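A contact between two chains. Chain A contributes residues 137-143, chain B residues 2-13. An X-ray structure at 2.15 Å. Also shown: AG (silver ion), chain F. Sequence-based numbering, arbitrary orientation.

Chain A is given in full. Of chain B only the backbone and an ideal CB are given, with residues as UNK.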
ATOM      1  N   ASP A 137       8.382   1.482 -11.621  1.00 23.21           N
ATOM      2  CA  ASP A 137       9.359   0.653 -12.338  1.00 23.68           C
ATOM      3  C   ASP A 137       8.771  -0.678 -12.789  1.00 23.79           C
ATOM      4  O   ASP A 137       9.052  -1.133 -13.899  1.00 23.71           O
ATOM      5  CB  ASP A 137      10.605   0.403 -11.489  1.00 23.83           C
ATOM      6  CG  ASP A 137      11.350   1.680 -11.169  1.00 23.80           C
ATOM      7  OD1 ASP A 137      10.845   2.472 -10.346  1.00 24.27           O
ATOM      8  OD2 ASP A 137      12.442   1.894 -11.730  1.00 23.94           O
ATOM      9  N   PHE A 138       7.941  -1.284 -11.942  1.00 24.02           N
ATOM     10  CA  PHE A 138       7.274  -2.539 -12.293  1.00 24.43           C
ATOM     11  C   PHE A 138       6.325  -2.369 -13.488  1.00 24.57           C
ATOM     12  O   PHE A 138       6.227  -3.276 -14.311  1.00 24.86           O
ATOM     13  CB  PHE A 138       6.548  -3.141 -11.079  1.00 24.56           C
ATOM     14  CG  PHE A 138       6.249  -4.611 -11.211  1.00 25.20           C
ATOM     15  CD1 PHE A 138       7.268  -5.528 -11.477  1.00 25.77           C
ATOM     16  CD2 PHE A 138       4.951  -5.092 -11.048  1.00 25.39           C
ATOM     17  CE1 PHE A 138       6.994  -6.884 -11.597  1.00 26.05           C
ATOM     18  CE2 PHE A 138       4.674  -6.446 -11.160  1.00 25.53           C
ATOM     19  CZ  PHE A 138       5.695  -7.344 -11.436  1.00 25.91           C
ATOM     20  N   HIS A 139       5.659  -1.214 -13.598  1.00 25.01           N
ATOM     21  CA  HIS A 139       4.856  -0.879 -14.797  1.00 25.61           C
ATOM     22  C   HIS A 139       5.721  -0.862 -16.057  1.00 26.44           C
ATOM     23  O   HIS A 139       5.365  -1.469 -17.068  1.00 26.66           O
ATOM     24  CB  HIS A 139       4.158   0.492 -14.685  1.00 25.19           C
ATOM     25  CG  HIS A 139       3.162   0.594 -13.571  1.00 24.82           C
ATOM     26  ND1 HIS A 139       2.065  -0.226 -13.483  1.00 24.86           N
ATOM     27  CD2 HIS A 139       3.078   1.443 -12.520  1.00 24.87           C
ATOM     28  CE1 HIS A 139       1.352   0.098 -12.420  1.00 24.67           C
ATOM     29  NE2 HIS A 139       1.948   1.107 -11.817  1.00 24.73           N
ATOM     30  N   LEU A 140       6.854  -0.165 -15.976  1.00 27.36           N
ATOM     31  CA  LEU A 140       7.762   0.011 -17.110  1.00 27.76           C
ATOM     32  C   LEU A 140       8.470  -1.287 -17.507  1.00 29.11           C
ATOM     33  O   LEU A 140       8.679  -1.529 -18.695  1.00 29.17           O
ATOM     34  CB  LEU A 140       8.798   1.105 -16.809  1.00 27.60           C
ATOM     35  CG  LEU A 140       8.264   2.511 -16.500  1.00 27.61           C
ATOM     36  CD1 LEU A 140       9.411   3.455 -16.171  1.00 27.56           C
ATOM     37  CD2 LEU A 140       7.429   3.063 -17.648  1.00 27.67           C
ATOM     38  N   HIS A 141       8.837  -2.111 -16.523  1.00 30.43           N
ATOM     39  CA  HIS A 141       9.402  -3.439 -16.799  1.00 31.80           C
ATOM     40  C   HIS A 141       8.451  -4.301 -17.627  1.00 31.76           C
ATOM     41  O   HIS A 141       8.887  -4.998 -18.541  1.00 31.98           O
ATOM     42  CB  HIS A 141       9.759  -4.185 -15.506  1.00 33.10           C
ATOM     43  CG  HIS A 141      10.907  -3.584 -14.754  1.00 35.17           C
ATOM     44  ND1 HIS A 141      10.995  -3.623 -13.378  1.00 36.45           N
ATOM     45  CD2 HIS A 141      12.006  -2.918 -15.183  1.00 36.24           C
ATOM     46  CE1 HIS A 141      12.103  -3.016 -12.993  1.00 36.56           C
ATOM     47  NE2 HIS A 141      12.733  -2.577 -14.068  1.00 36.52           N
ATOM     48  N   TYR A 142       7.158  -4.245 -17.306  1.00 31.77           N
ATOM     49  CA  TYR A 142       6.138  -4.983 -18.059  1.00 32.29           C
ATOM     50  C   TYR A 142       6.021  -4.496 -19.504  1.00 33.15           C
ATOM     51  O   TYR A 142       6.021  -5.312 -20.428  1.00 33.39           O
ATOM     52  CB  TYR A 142       4.778  -4.906 -17.355  1.00 31.62           C
ATOM     53  CG  TYR A 142       3.637  -5.558 -18.117  1.00 31.29           C
ATOM     54  CD1 TYR A 142       3.485  -6.946 -18.137  1.00 31.04           C
ATOM     55  CD2 TYR A 142       2.707  -4.785 -18.817  1.00 31.03           C
ATOM     56  CE1 TYR A 142       2.443  -7.545 -18.833  1.00 30.72           C
ATOM     57  CE2 TYR A 142       1.662  -5.375 -19.517  1.00 31.05           C
ATOM     58  CZ  TYR A 142       1.534  -6.755 -19.521  1.00 30.84           C
ATOM     59  OH  TYR A 142       0.501  -7.343 -20.216  1.00 30.92           O
ATOM     60  N   ILE A 143       5.935  -3.178 -19.691  1.00 34.05           N
ATOM     61  CA  ILE A 143       5.763  -2.585 -21.027  1.00 35.00           C
ATOM     62  C   ILE A 143       6.998  -2.828 -21.896  1.00 36.88           C
ATOM     63  O   ILE A 143       6.870  -3.266 -23.041  1.00 36.66           O
ATOM     64  CB  ILE A 143       5.450  -1.063 -20.957  1.00 34.44           C
ATOM     65  CG1 ILE A 143       4.110  -0.807 -20.243  1.00 33.87           C
ATOM     66  CG2 ILE A 143       5.443  -0.427 -22.348  1.00 33.96           C
ATOM     67  CD1 ILE A 143       2.892  -1.444 -20.888  1.00 33.79           C
TER
ATOM     68  N   UNK B   2      -1.440  -9.907 -19.425  1.00 31.78           N
ATOM     69  CA  UNK B   2      -1.714  -8.918 -18.334  1.00 31.40           C
ATOM     70  C   UNK B   2      -2.225  -9.568 -17.034  1.00 31.11           C
ATOM     71  O   UNK B   2      -1.993  -9.035 -15.947  1.00 31.46           O
ATOM     72  CB  UNK B   2      -2.747  -7.896 -18.812  1.00 31.40           C
ATOM     73  N   UNK B   3      -2.915 -10.704 -17.147  1.00 30.70           N
ATOM     74  CA  UNK B   3      -3.386 -11.457 -15.978  1.00 30.54           C
ATOM     75  C   UNK B   3      -2.250 -11.930 -15.066  1.00 29.56           C
ATOM     76  O   UNK B   3      -2.380 -11.883 -13.844  1.00 29.91           O
ATOM     77  CB  UNK B   3      -4.199 -12.667 -16.441  1.00 30.54           C
ATOM     78  N   UNK B   4      -1.148 -12.378 -15.660  1.00 28.64           N
ATOM     79  CA  UNK B   4       0.019 -12.828 -14.893  1.00 28.35           C
ATOM     80  C   UNK B   4       0.681 -11.627 -14.216  1.00 27.98           C
ATOM     81  O   UNK B   4       1.118 -11.722 -13.065  1.00 27.62           O
ATOM     82  CB  UNK B   4       1.018 -13.554 -15.796  1.00 28.35           C
ATOM     83  N   UNK B   5       0.738 -10.504 -14.928  1.00 27.45           N
ATOM     84  CA  UNK B   5       1.259  -9.273 -14.356  1.00 26.99           C
ATOM     85  C   UNK B   5       0.456  -8.806 -13.138  1.00 26.82           C
ATOM     86  O   UNK B   5       1.049  -8.418 -12.125  1.00 26.76           O
ATOM     87  CB  UNK B   5       1.271  -8.175 -15.421  1.00 26.99           C
ATOM     88  N   UNK B   6      -0.875  -8.845 -13.244  1.00 26.58           N
ATOM     89  CA  UNK B   6      -1.757  -8.475 -12.126  1.00 26.64           C
ATOM     90  C   UNK B   6      -1.544  -9.372 -10.908  1.00 26.73           C
ATOM     91  O   UNK B   6      -1.540  -8.889  -9.771  1.00 25.91           O
ATOM     92  CB  UNK B   6      -3.221  -8.545 -12.565  1.00 26.64           C
ATOM     93  N   UNK B   7      -1.380 -10.672 -11.155  1.00 27.15           N
ATOM     94  CA  UNK B   7      -1.053 -11.632 -10.096  1.00 27.15           C
ATOM     95  C   UNK B   7       0.272 -11.291  -9.413  1.00 27.18           C
ATOM     96  O   UNK B   7       0.353 -11.305  -8.185  1.00 26.80           O
ATOM     97  CB  UNK B   7      -0.991 -13.049 -10.670  1.00 27.15           C
ATOM     98  N   UNK B   8       1.294 -10.973 -10.207  1.00 27.72           N
ATOM     99  CA  UNK B   8       2.607 -10.596  -9.667  1.00 28.64           C
ATOM    100  C   UNK B   8       2.557  -9.304  -8.836  1.00 28.62           C
ATOM    101  O   UNK B   8       3.213  -9.223  -7.797  1.00 28.81           O
ATOM    102  CB  UNK B   8       3.607 -10.428 -10.813  1.00 28.64           C
ATOM    103  N   UNK B   9       1.786  -8.309  -9.290  1.00 27.99           N
ATOM    104  CA  UNK B   9       1.552  -7.077  -8.511  1.00 27.81           C
ATOM    105  C   UNK B   9       1.012  -7.393  -7.115  1.00 26.96           C
ATOM    106  O   UNK B   9       1.516  -6.879  -6.113  1.00 26.48           O
ATOM    107  CB  UNK B   9       0.574  -6.160  -9.248  1.00 27.81           C
ATOM    108  N   UNK B  10      -0.010  -8.248  -7.074  1.00 26.22           N
ATOM    109  CA  UNK B  10      -0.682  -8.618  -5.828  1.00 26.03           C
ATOM    110  C   UNK B  10       0.209  -9.461  -4.918  1.00 26.44           C
ATOM    111  O   UNK B  10       0.237  -9.246  -3.703  1.00 26.10           O
ATOM    112  CB  UNK B  10      -1.971  -9.382  -6.137  1.00 26.03           C
ATOM    113  N   UNK B  11       0.928 -10.415  -5.508  1.00 26.95           N
ATOM    114  CA  UNK B  11       1.848 -11.273  -4.754  1.00 27.43           C
ATOM    115  C   UNK B  11       2.933 -10.429  -4.077  1.00 27.65           C
ATOM    116  O   UNK B  11       3.248 -10.654  -2.910  1.00 27.78           O
ATOM    117  CB  UNK B  11       2.485 -12.316  -5.674  1.00 27.43           C
ATOM    118  N   UNK B  12       3.477  -9.451  -4.801  1.00 28.51           N
ATOM    119  CA  UNK B  12       4.443  -8.513  -4.218  1.00 28.71           C
ATOM    120  C   UNK B  12       3.855  -7.772  -3.022  1.00 28.61           C
ATOM    121  O   UNK B  12       4.482  -7.714  -1.963  1.00 28.34           O
ATOM    122  CB  UNK B  12       4.908  -7.507  -5.273  1.00 28.71           C
ATOM    123  N   UNK B  13       2.648  -7.230  -3.196  1.00 28.51           N
ATOM    124  CA  UNK B  13       1.932  -6.540  -2.114  1.00 28.58           C
ATOM    125  C   UNK B  13       1.706  -7.450  -0.912  1.00 28.00           C
ATOM    126  O   UNK B  13       2.036  -7.073   0.215  1.00 27.36           O
ATOM    127  CB  UNK B  13       0.588  -6.014  -2.621  1.00 28.58           C
TER
HETATM  128 AG    AG F 202       2.038  -2.661 -13.844  1.00 25.97          AG

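The two segments run nearly antiparallel, their directions at 157° and the axes 11.7 Å apart at closest, so the gap must be filled by side chains. Chain A fills it with Phe A138 and Tyr A142, one turn apart, while His A139 ND1 binds a silver ion, AG, at 2.5 Å, leaving the metal open toward chain B.

Position 2 opens the segment. Its CA-to-CB bond points sideways, and the ideal CB lies 3.6 Å from Tyr A142 OH, so a compact side chain, apolar or small and polar, would suit. It is Val B2: Val B2 CG2 lies 4.3 Å from Tyr A142 CZ, and Val B2 N gives a weak hydrogen bond to Tyr A142 OH at 3.3 Å, a contact that belongs to the main chain.

Positions 3 and 4, pointing away and sideways, meet nothing of this chain A segment, which leaves their choice open; they hold Lys B3 and Val B4.

Position 5 is the most demanding. CA-to-CB points toward chain A, the ideal CB is 3.7 Å from Tyr A142 CE1, and the silver ion lies 5.8 Å from that CB. The distance calls for a ligand on a ring, histidine above all; a plain aromatic would fill the space but leave the metal unserved. The residue is His B5, with chi1 t: His B5 NE2 binds AG at 2.4 Å, linking the chains through the metal. Its ring lies nearly parallel to that of Phe A138, but slid apart so that they barely overlap, and meets Tyr A142 obliquely, centroids 4.5 Å apart.

Position 6 points away and 7 is out of reach, so this contact sets no preference; they are Phe B6 and Ala B7.

Position 8 points toward chain A, its ideal CB 3.8 Å from Phe A138 CZ. Anything that flanks a ring, aliphatic or polar, would do. Glu B8 is found, Glu B8 OE1 reaching the ring edge 3.5 Å from Phe A138 CZ.

At position 9 CA-to-CB runs sideways, 4.5 Å from ideal CB to Phe A138 CE2, so a long, flexible chain such as methionine, glutamine or glutamate could return to the interface. Gln B9 does: Gln B9 CG packs 3.8 Å from Phe A138 CE2 at the ring edge, and Gln B9 NE2 comes within 3.6 Å of His A139 CE1.

Positions 10 and 11 are out of reach, so any helix-compatible residue would serve; they are Asp B10 and Ile B11.

Position 12 points toward chain A with room before Phe A138, suiting a medium side chain. Asn B12 sets its ND2 4.0 Å from Phe A138 CZ, over the face opposite position 5, so that Phe A138 sits as a knob among positions 5, 8, 9 and 12.

Position 13, again out of reach, is equally free; it is Asp B13.

Chain B (2-13) VKVHFAEQDIND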
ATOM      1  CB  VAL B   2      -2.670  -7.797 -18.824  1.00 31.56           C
ATOM      2  CG1 VAL B   2      -4.137  -8.223 -18.766  1.00 31.78           C
ATOM      3  CG2 VAL B   2      -2.443  -6.516 -18.035  1.00 31.65           C
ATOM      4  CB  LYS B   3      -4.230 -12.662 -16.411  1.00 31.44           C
ATOM      5  CG  LYS B   3      -5.604 -12.293 -16.946  1.00 32.65           C
ATOM      6  CD  LYS B   3      -6.317 -13.501 -17.541  1.00 33.57           C
ATOM      7  CE  LYS B   3      -7.784 -13.196 -17.805  1.00 34.36           C
ATOM      8  NZ  LYS B   3      -8.421 -14.203 -18.698  1.00 34.98           N
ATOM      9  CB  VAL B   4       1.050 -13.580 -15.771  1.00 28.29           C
ATOM     10  CG1 VAL B   4       2.281 -13.970 -14.952  1.00 28.38           C
ATOM     11  CG2 VAL B   4       0.414 -14.817 -16.396  1.00 28.37           C
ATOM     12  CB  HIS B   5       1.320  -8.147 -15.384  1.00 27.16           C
ATOM     13  CG  HIS B   5       1.957  -6.917 -14.836  1.00 27.42           C
ATOM     14  ND1 HIS B   5       3.323  -6.760 -14.768  1.00 27.43           N
ATOM     15  CD2 HIS B   5       1.420  -5.832 -14.234  1.00 27.28           C
ATOM     16  CE1 HIS B   5       3.601  -5.609 -14.184  1.00 27.66           C
ATOM     17  NE2 HIS B   5       2.463  -5.028 -13.853  1.00 27.77           N
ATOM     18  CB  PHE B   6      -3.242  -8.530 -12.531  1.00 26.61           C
ATOM     19  CG  PHE B   6      -3.676  -7.476 -13.535  1.00 26.69           C
ATOM     20  CD1 PHE B   6      -2.953  -6.293 -13.753  1.00 27.05           C
ATOM     21  CD2 PHE B   6      -4.874  -7.648 -14.224  1.00 26.65           C
ATOM     22  CE1 PHE B   6      -3.398  -5.346 -14.671  1.00 27.10           C
ATOM     23  CE2 PHE B   6      -5.321  -6.705 -15.137  1.00 26.82           C
ATOM     24  CZ  PHE B   6      -4.586  -5.548 -15.358  1.00 26.83           C
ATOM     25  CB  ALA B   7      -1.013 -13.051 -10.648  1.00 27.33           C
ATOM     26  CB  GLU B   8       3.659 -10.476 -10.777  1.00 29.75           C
ATOM     27  CG  GLU B   8       4.105 -11.809 -11.370  1.00 30.81           C
ATOM     28  CD  GLU B   8       5.069 -11.662 -12.542  1.00 31.96           C
ATOM     29  OE1 GLU B   8       5.692 -10.591 -12.695  1.00 32.72           O
ATOM     30  OE2 GLU B   8       5.215 -12.628 -13.321  1.00 33.75           O
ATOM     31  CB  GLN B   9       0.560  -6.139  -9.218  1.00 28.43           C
ATOM     32  CG  GLN B   9       1.123  -5.365 -10.400  1.00 29.15           C
ATOM     33  CD  GLN B   9       0.103  -4.405 -11.008  1.00 29.60           C
ATOM     34  OE1 GLN B   9      -1.055  -4.765 -11.216  1.00 29.49           O
ATOM     35  NE2 GLN B   9       0.532  -3.179 -11.305  1.00 30.16           N
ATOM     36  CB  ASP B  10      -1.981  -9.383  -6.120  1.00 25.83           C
ATOM     37  CG  ASP B  10      -3.010  -8.545  -6.870  1.00 25.82           C
ATOM     38  OD1 ASP B  10      -2.794  -7.328  -7.056  1.00 25.04           O
ATOM     39  OD2 ASP B  10      -4.043  -9.110  -7.289  1.00 25.29           O
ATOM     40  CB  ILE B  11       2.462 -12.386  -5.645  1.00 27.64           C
ATOM     41  CG1 ILE B  11       1.382 -13.407  -6.035  1.00 28.24           C
ATOM     42  CG2 ILE B  11       3.596 -13.116  -4.929  1.00 27.59           C
ATOM     43  CD1 ILE B  11       1.720 -14.239  -7.258  1.00 28.57           C
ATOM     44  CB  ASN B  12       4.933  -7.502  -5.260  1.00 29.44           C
ATOM     45  CG  ASN B  12       5.742  -8.147  -6.377  1.00 30.54           C
ATOM     46  OD1 ASN B  12       6.130  -9.315  -6.295  1.00 31.42           O
ATOM     47  ND2 ASN B  12       5.988  -7.385  -7.437  1.00 31.02           N
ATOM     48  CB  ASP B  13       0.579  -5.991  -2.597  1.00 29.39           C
ATOM     49  CG  ASP B  13       0.715  -4.759  -3.473  1.00 30.47           C
ATOM     50  OD1 ASP B  13       1.850  -4.281  -3.704  1.00 31.12           O
ATOM     51  OD2 ASP B  13      -0.335  -4.259  -3.935  1.00 30.94           O
TER
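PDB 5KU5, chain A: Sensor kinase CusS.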